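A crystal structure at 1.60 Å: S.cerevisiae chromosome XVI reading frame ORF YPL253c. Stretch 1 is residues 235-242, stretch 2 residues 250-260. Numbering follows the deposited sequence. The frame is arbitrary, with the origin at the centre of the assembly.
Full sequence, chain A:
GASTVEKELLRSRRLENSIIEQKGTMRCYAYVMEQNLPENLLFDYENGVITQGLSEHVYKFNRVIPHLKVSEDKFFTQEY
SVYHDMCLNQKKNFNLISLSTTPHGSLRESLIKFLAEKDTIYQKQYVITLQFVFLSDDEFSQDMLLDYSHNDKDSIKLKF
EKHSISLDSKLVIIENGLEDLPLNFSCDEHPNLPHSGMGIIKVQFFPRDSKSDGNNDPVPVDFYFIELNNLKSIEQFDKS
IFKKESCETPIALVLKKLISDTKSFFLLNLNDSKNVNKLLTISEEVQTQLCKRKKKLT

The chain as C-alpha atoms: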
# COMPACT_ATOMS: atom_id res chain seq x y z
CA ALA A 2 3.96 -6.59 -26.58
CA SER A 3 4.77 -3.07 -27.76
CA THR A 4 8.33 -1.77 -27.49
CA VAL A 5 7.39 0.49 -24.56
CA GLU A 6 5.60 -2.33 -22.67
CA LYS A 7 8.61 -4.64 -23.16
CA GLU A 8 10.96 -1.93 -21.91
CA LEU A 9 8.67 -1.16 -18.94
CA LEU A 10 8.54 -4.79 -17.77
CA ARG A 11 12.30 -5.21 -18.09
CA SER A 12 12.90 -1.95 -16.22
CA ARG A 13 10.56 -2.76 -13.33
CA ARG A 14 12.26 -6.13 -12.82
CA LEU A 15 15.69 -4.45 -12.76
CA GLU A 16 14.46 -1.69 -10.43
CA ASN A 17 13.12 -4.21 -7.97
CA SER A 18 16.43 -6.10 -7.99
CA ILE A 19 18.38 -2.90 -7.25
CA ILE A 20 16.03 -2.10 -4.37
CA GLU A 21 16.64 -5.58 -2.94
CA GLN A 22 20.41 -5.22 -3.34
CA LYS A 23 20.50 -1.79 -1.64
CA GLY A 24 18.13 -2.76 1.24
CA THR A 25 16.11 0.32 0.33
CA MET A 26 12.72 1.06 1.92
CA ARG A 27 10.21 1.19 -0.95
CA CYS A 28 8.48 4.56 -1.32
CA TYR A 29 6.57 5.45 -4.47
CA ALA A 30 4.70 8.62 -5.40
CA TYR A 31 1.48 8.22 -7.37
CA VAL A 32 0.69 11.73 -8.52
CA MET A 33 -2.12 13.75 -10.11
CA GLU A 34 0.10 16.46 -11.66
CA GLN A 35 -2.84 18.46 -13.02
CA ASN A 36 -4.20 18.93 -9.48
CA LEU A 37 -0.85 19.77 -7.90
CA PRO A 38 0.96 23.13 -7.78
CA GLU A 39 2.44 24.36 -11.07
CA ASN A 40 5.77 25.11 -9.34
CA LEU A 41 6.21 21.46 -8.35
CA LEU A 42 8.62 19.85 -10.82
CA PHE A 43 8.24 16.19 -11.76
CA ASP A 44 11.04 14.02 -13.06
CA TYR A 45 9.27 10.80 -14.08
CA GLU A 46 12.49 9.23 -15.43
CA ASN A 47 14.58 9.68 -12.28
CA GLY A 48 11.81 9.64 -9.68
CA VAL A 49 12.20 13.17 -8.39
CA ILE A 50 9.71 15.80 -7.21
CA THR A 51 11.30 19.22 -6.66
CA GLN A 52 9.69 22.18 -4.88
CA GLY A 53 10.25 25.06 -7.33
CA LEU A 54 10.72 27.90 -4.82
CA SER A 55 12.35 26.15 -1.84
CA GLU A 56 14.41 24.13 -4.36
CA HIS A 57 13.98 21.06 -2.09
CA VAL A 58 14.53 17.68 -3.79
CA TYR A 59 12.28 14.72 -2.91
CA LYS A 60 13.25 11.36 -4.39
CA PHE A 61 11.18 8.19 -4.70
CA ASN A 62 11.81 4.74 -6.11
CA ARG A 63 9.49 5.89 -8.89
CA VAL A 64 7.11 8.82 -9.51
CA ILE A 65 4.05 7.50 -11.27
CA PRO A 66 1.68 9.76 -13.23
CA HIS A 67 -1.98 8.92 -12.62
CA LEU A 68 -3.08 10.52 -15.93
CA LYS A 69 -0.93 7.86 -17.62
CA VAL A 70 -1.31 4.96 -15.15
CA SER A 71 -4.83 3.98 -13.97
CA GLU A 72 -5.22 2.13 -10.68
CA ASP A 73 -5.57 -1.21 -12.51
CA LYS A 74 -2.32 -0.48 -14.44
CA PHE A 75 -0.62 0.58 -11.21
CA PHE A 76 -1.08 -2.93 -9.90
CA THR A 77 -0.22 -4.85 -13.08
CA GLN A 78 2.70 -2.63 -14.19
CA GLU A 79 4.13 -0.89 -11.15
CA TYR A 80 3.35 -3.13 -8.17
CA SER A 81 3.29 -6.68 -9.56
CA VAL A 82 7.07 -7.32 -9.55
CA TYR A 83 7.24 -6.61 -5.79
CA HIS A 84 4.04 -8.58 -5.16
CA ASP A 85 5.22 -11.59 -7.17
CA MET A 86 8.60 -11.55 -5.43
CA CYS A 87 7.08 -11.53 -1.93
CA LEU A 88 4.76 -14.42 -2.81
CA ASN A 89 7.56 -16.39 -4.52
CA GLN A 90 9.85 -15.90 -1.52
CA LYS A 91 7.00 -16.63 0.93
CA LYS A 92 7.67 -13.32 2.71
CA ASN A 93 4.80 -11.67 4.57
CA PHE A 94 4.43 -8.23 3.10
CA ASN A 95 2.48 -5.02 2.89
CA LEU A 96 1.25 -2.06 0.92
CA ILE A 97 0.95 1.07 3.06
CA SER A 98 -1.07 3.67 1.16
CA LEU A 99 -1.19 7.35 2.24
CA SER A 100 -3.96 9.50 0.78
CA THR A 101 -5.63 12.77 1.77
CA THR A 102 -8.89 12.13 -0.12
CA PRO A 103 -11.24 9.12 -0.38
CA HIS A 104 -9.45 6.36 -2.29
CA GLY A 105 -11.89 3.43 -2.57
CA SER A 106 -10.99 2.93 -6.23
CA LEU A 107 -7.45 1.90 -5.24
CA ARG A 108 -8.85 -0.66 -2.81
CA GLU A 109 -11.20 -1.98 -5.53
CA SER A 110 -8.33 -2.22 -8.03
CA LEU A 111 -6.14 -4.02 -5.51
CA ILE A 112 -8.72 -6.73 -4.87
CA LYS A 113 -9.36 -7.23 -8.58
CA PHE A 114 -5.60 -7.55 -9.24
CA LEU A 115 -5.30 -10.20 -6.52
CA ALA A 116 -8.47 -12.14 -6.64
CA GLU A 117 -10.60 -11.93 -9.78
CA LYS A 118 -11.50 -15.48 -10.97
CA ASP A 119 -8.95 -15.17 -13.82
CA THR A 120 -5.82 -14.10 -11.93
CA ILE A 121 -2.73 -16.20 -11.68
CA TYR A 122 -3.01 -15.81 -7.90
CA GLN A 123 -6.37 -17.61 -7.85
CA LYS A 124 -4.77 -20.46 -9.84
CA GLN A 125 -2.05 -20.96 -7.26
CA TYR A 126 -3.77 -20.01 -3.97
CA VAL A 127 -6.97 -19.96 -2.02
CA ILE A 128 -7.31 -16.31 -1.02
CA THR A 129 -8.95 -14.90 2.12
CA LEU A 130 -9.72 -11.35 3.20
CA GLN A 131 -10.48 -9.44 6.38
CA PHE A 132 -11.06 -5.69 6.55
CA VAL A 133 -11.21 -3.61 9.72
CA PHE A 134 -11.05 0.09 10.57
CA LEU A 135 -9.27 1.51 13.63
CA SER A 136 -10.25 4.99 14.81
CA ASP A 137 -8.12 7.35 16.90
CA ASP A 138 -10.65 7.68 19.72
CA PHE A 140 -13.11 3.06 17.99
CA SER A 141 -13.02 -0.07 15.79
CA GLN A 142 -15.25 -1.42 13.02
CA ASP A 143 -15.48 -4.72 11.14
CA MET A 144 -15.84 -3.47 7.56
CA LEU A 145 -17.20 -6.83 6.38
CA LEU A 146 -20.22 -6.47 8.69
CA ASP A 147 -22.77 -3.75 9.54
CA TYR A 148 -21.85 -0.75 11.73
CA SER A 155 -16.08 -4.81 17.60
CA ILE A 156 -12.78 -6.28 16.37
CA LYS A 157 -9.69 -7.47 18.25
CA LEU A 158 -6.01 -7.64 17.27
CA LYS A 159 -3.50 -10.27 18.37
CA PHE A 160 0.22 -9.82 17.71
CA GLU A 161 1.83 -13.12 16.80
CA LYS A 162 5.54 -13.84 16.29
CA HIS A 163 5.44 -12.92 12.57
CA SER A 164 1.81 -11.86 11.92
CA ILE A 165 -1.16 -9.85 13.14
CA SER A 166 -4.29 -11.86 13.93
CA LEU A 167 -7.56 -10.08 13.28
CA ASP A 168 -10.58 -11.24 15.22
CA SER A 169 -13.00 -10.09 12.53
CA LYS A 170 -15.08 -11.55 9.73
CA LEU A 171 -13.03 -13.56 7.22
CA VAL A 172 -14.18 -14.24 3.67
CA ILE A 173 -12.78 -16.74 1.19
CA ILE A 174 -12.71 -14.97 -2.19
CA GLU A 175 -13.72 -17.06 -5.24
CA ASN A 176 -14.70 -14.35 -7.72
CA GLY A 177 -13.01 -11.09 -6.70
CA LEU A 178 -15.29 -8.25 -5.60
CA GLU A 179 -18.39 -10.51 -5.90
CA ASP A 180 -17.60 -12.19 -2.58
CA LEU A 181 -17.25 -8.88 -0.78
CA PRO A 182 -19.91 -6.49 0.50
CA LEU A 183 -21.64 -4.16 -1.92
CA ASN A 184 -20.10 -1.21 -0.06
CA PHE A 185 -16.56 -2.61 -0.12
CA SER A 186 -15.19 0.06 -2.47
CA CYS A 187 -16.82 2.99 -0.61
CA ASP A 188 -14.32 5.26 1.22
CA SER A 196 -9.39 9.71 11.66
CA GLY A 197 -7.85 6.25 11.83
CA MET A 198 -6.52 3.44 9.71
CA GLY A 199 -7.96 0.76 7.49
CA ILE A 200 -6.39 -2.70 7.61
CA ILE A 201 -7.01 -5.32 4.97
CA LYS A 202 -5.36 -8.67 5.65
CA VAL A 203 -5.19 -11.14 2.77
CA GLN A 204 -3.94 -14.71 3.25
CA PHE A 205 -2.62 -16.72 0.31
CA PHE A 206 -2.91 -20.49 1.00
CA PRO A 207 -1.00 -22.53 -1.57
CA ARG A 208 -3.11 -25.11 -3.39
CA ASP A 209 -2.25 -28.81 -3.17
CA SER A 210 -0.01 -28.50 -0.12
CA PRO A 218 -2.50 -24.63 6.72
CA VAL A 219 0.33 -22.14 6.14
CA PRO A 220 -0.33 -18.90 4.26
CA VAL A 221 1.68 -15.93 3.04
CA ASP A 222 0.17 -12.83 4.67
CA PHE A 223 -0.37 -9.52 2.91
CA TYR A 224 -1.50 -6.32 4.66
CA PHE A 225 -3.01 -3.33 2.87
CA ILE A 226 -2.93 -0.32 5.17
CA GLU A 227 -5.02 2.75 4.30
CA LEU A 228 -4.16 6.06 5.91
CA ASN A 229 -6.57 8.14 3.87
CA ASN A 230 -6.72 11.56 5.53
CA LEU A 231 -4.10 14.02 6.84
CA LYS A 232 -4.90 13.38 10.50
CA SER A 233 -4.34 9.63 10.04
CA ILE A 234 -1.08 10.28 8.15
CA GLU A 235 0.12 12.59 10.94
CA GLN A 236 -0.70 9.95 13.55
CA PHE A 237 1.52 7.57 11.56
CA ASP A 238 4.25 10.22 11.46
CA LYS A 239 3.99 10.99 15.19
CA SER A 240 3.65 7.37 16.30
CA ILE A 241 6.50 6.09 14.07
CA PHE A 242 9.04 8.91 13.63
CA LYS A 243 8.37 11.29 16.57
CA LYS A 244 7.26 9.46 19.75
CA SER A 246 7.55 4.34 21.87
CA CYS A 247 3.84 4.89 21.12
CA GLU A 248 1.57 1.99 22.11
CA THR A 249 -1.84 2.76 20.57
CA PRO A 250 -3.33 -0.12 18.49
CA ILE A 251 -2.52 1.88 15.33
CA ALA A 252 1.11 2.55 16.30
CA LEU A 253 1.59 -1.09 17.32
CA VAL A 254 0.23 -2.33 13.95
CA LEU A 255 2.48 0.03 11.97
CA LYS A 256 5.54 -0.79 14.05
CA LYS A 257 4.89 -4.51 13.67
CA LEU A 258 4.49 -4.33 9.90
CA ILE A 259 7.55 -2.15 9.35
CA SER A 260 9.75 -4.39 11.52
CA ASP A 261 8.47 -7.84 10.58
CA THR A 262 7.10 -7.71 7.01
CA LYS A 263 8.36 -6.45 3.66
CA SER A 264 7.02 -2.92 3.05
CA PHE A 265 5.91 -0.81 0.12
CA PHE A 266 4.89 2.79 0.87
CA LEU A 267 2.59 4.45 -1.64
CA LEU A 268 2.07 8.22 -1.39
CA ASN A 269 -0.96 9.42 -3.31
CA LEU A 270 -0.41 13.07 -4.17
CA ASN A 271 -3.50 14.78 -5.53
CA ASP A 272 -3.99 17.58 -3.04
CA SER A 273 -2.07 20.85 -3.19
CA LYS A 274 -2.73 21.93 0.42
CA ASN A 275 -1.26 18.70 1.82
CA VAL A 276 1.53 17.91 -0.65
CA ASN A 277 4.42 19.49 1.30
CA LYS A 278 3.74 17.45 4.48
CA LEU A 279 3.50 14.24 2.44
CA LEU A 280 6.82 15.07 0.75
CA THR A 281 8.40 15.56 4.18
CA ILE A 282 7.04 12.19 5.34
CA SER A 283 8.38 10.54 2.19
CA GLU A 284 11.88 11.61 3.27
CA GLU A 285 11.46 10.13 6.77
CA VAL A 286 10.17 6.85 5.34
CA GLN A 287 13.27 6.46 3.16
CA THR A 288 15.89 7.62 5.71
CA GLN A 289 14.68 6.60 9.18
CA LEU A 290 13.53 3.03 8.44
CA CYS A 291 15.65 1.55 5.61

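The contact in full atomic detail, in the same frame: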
# COMPACT_ATOMS: atom_id res chain seq x y z
N GLU A 235 -0.64 11.92 9.89
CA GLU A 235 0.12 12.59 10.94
C GLU A 235 0.28 11.72 12.17
O GLU A 235 1.33 11.74 12.82
CB GLU A 235 -0.55 13.90 11.31
CG GLU A 235 -0.41 14.97 10.25
CD GLU A 235 -1.17 16.23 10.60
OE1 GLU A 235 -2.12 16.15 11.41
OE2 GLU A 235 -0.83 17.28 10.03
N GLN A 236 -0.76 10.93 12.47
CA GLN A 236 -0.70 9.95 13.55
C GLN A 236 0.38 8.91 13.25
O GLN A 236 1.19 8.58 14.11
CB GLN A 236 -2.07 9.30 13.78
CG GLN A 236 -2.26 8.75 15.18
CD GLN A 236 -3.72 8.44 15.50
OE1 GLN A 236 -4.03 7.39 16.05
NE2 GLN A 236 -4.61 9.37 15.16
N PHE A 237 0.43 8.43 12.00
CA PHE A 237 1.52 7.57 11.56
C PHE A 237 2.87 8.25 11.78
O PHE A 237 3.79 7.67 12.35
CB PHE A 237 1.32 7.20 10.08
CG PHE A 237 2.57 6.81 9.34
CD1 PHE A 237 3.29 5.66 9.68
CD2 PHE A 237 3.03 7.58 8.28
CE1 PHE A 237 4.44 5.30 8.97
CE2 PHE A 237 4.17 7.23 7.57
CZ PHE A 237 4.88 6.09 7.91
N ASP A 238 2.99 9.50 11.34
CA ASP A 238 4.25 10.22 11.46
C ASP A 238 4.68 10.37 12.92
O ASP A 238 5.84 10.12 13.24
CB ASP A 238 4.13 11.60 10.81
CG ASP A 238 5.44 12.35 10.83
OD1 ASP A 238 6.35 11.97 10.07
OD2 ASP A 238 5.57 13.32 11.63
N LYS A 239 3.75 10.80 13.76
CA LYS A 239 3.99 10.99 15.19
C LYS A 239 4.33 9.68 15.87
O LYS A 239 5.33 9.60 16.59
CB LYS A 239 2.76 11.60 15.87
CG LYS A 239 2.88 13.07 16.21
CD LYS A 239 1.66 13.55 16.98
CE LYS A 239 0.42 13.61 16.10
NZ LYS A 239 -0.72 14.27 16.80
N SER A 240 3.51 8.67 15.62
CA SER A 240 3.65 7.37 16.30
C SER A 240 4.85 6.55 15.84
O SER A 240 5.32 5.70 16.59
CB SER A 240 2.37 6.55 16.14
OG SER A 240 2.33 5.89 14.89
N ILE A 241 5.34 6.80 14.62
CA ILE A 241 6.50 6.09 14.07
C ILE A 241 7.82 6.87 14.16
O ILE A 241 8.83 6.32 14.61
CB ILE A 241 6.26 5.59 12.60
CG1 ILE A 241 5.17 4.50 12.54
CG2 ILE A 241 7.57 5.15 11.91
CD1 ILE A 241 5.44 3.25 13.39
N PHE A 242 7.81 8.13 13.74
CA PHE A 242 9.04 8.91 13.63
C PHE A 242 9.30 9.87 14.80
O PHE A 242 10.45 10.25 15.03
CB PHE A 242 9.08 9.70 12.32
CG PHE A 242 9.00 8.84 11.09
CD1 PHE A 242 7.88 8.88 10.27
CD2 PHE A 242 10.05 7.98 10.76
CE1 PHE A 242 7.80 8.09 9.13
CE2 PHE A 242 9.98 7.17 9.62
CZ PHE A 242 8.85 7.24 8.81
N PRO A 250 -3.13 0.94 19.48
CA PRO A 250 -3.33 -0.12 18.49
C PRO A 250 -2.74 0.22 17.12
O PRO A 250 -2.01 -0.59 16.55
CB PRO A 250 -4.86 -0.22 18.41
CG PRO A 250 -5.30 0.09 19.79
CD PRO A 250 -4.35 1.16 20.29
N ILE A 251 -3.03 1.43 16.63
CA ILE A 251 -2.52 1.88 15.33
C ILE A 251 -0.99 1.90 15.28
O ILE A 251 -0.39 1.37 14.34
CB ILE A 251 -3.15 3.24 14.92
CG1 ILE A 251 -4.59 3.02 14.44
CG2 ILE A 251 -2.31 3.94 13.84
CD1 ILE A 251 -5.46 4.26 14.43
N ALA A 252 -0.35 2.49 16.29
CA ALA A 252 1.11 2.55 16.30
C ALA A 252 1.72 1.16 16.38
O ALA A 252 2.72 0.88 15.72
CB ALA A 252 1.60 3.42 17.45
N LEU A 253 1.10 0.29 17.17
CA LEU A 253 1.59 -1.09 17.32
C LEU A 253 1.48 -1.88 16.01
O LEU A 253 2.40 -2.62 15.65
CB LEU A 253 0.88 -1.81 18.48
CG LEU A 253 1.18 -1.31 19.90
CD1 LEU A 253 0.42 -2.13 20.93
CD2 LEU A 253 2.67 -1.33 20.24
N VAL A 254 0.37 -1.71 15.29
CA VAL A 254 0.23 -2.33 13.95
C VAL A 254 1.33 -1.87 12.99
O VAL A 254 2.01 -2.70 12.36
CB VAL A 254 -1.16 -2.04 13.33
CG1 VAL A 254 -1.19 -2.47 11.85
CG2 VAL A 254 -2.24 -2.75 14.10
N LEU A 255 1.50 -0.56 12.88
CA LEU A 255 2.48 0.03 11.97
C LEU A 255 3.91 -0.39 12.33
O LEU A 255 4.68 -0.80 11.47
CB LEU A 255 2.33 1.54 11.93
CG LEU A 255 1.04 2.00 11.24
CD1 LEU A 255 0.76 3.47 11.54
CD2 LEU A 255 1.16 1.77 9.75
N LYS A 256 4.22 -0.36 13.62
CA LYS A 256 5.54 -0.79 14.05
C LYS A 256 5.80 -2.25 13.73
O LYS A 256 6.90 -2.61 13.30
CB LYS A 256 5.72 -0.57 15.54
CG LYS A 256 5.97 0.86 15.89
CD LYS A 256 5.81 1.12 17.38
CE LYS A 256 5.95 2.59 17.67
NZ LYS A 256 7.34 3.09 17.47
N LYS A 257 4.79 -3.09 13.95
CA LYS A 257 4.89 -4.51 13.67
C LYS A 257 5.10 -4.78 12.19
O LYS A 257 5.93 -5.58 11.81
CB LYS A 257 3.64 -5.26 14.16
CG LYS A 257 3.68 -6.76 13.86
CD LYS A 257 4.76 -7.46 14.67
CE LYS A 257 4.45 -8.92 14.84
NZ LYS A 257 5.35 -9.51 15.86
N LEU A 258 4.34 -4.09 11.33
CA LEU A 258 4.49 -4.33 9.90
C LEU A 258 5.83 -3.86 9.35
O LEU A 258 6.45 -4.53 8.53
CB LEU A 258 3.34 -3.66 9.15
CG LEU A 258 1.97 -4.27 9.39
CD1 LEU A 258 0.96 -3.49 8.57
CD2 LEU A 258 1.95 -5.75 9.00
N ILE A 259 6.28 -2.70 9.81
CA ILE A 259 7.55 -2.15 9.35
C ILE A 259 8.72 -3.05 9.79
O ILE A 259 9.65 -3.29 9.02
CB ILE A 259 7.73 -0.72 9.87
CG1 ILE A 259 6.73 0.21 9.16
CG2 ILE A 259 9.20 -0.25 9.72
CD1 ILE A 259 6.42 1.53 9.90
N SER A 260 8.65 -3.56 11.01
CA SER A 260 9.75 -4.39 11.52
C SER A 260 9.77 -5.82 11.00
O SER A 260 10.85 -6.39 10.80
CB SER A 260 9.80 -4.37 13.06
OG SER A 260 8.67 -4.98 13.63
O HOH W 1 6.76 5.56 18.85

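How do the two helices meet? Residues 235-242 and 250-260 are both helical, and their axes cross at -68°, coming within 9.5 Å of each other; 387 Å² is buried between the stretches, both sides summed. The backbones are nearest at Ser240 and Ala252, whose CA atoms lie 5.4 Å apart. Here both side chains are small, and Ser240 CB rests 3.5 Å from Ala252 CB, a direct packing of one short side chain on another. Ser240 OG lies 3.6 Å from Ala252 CB and 4.4 Å from Leu255 CD1.

What holds the apolar part of the contact together? The side chain of Ile241 is a knob, seated among Ala252, Leu255, Lys256 and Ile259. Its CA-to-CB bond points sideways, but with chi1 and chi2 both in the m well the end of the chain comes nearer to the other helix. Ile241 CD1 thereby lies 3.5 Å from Lys256 CG, 3.8 Å from Leu255 CB and 4.0 Å from Ile259 CD1. The lysine thus contributes the aliphatic part of its side chain to the wall of the hole.

Where do Phe237 and its neighbour Gln236 fit? The aromatic ring lies one turn before Ile241 and packs against two of the same residues, Leu255 and Ile259. Phe237 CD1 is 3.8 Å from Leu255 CD1, which approaches the ring obliquely, while Ile259 CD1 stands at the ring edge, 4.4 Å from Phe237 CE1. Just before Phe237, the CA-to-CB bond of Gln236 points toward the other helix, and Gln236 OE1 comes within 3.8 Å of Ile251 CD1, a van der Waals contact between a polar atom and a methyl group.

Is there a polar link across the contact? A water provides one: it donates to Ser240 O at 2.7 Å and accepts from Lys256 NZ at 2.9 Å, bridging the two helices. The CA-to-CB bond of Lys256 points sideways, but the end of the side chain comes nearer, and Lys256 CE lies 3.4 Å from Ser240 O. Ser240 belongs to the wider pi-type turn at 239-242.

What does the Ser240 hydroxyl do within its own helix? Ser240 OG, with chi1 at 82°, turns back to its own backbone, where it lies 3.0 Å from Gln236 O and 3.4 Å from Phe237 O; either hydrogen bond would be weak.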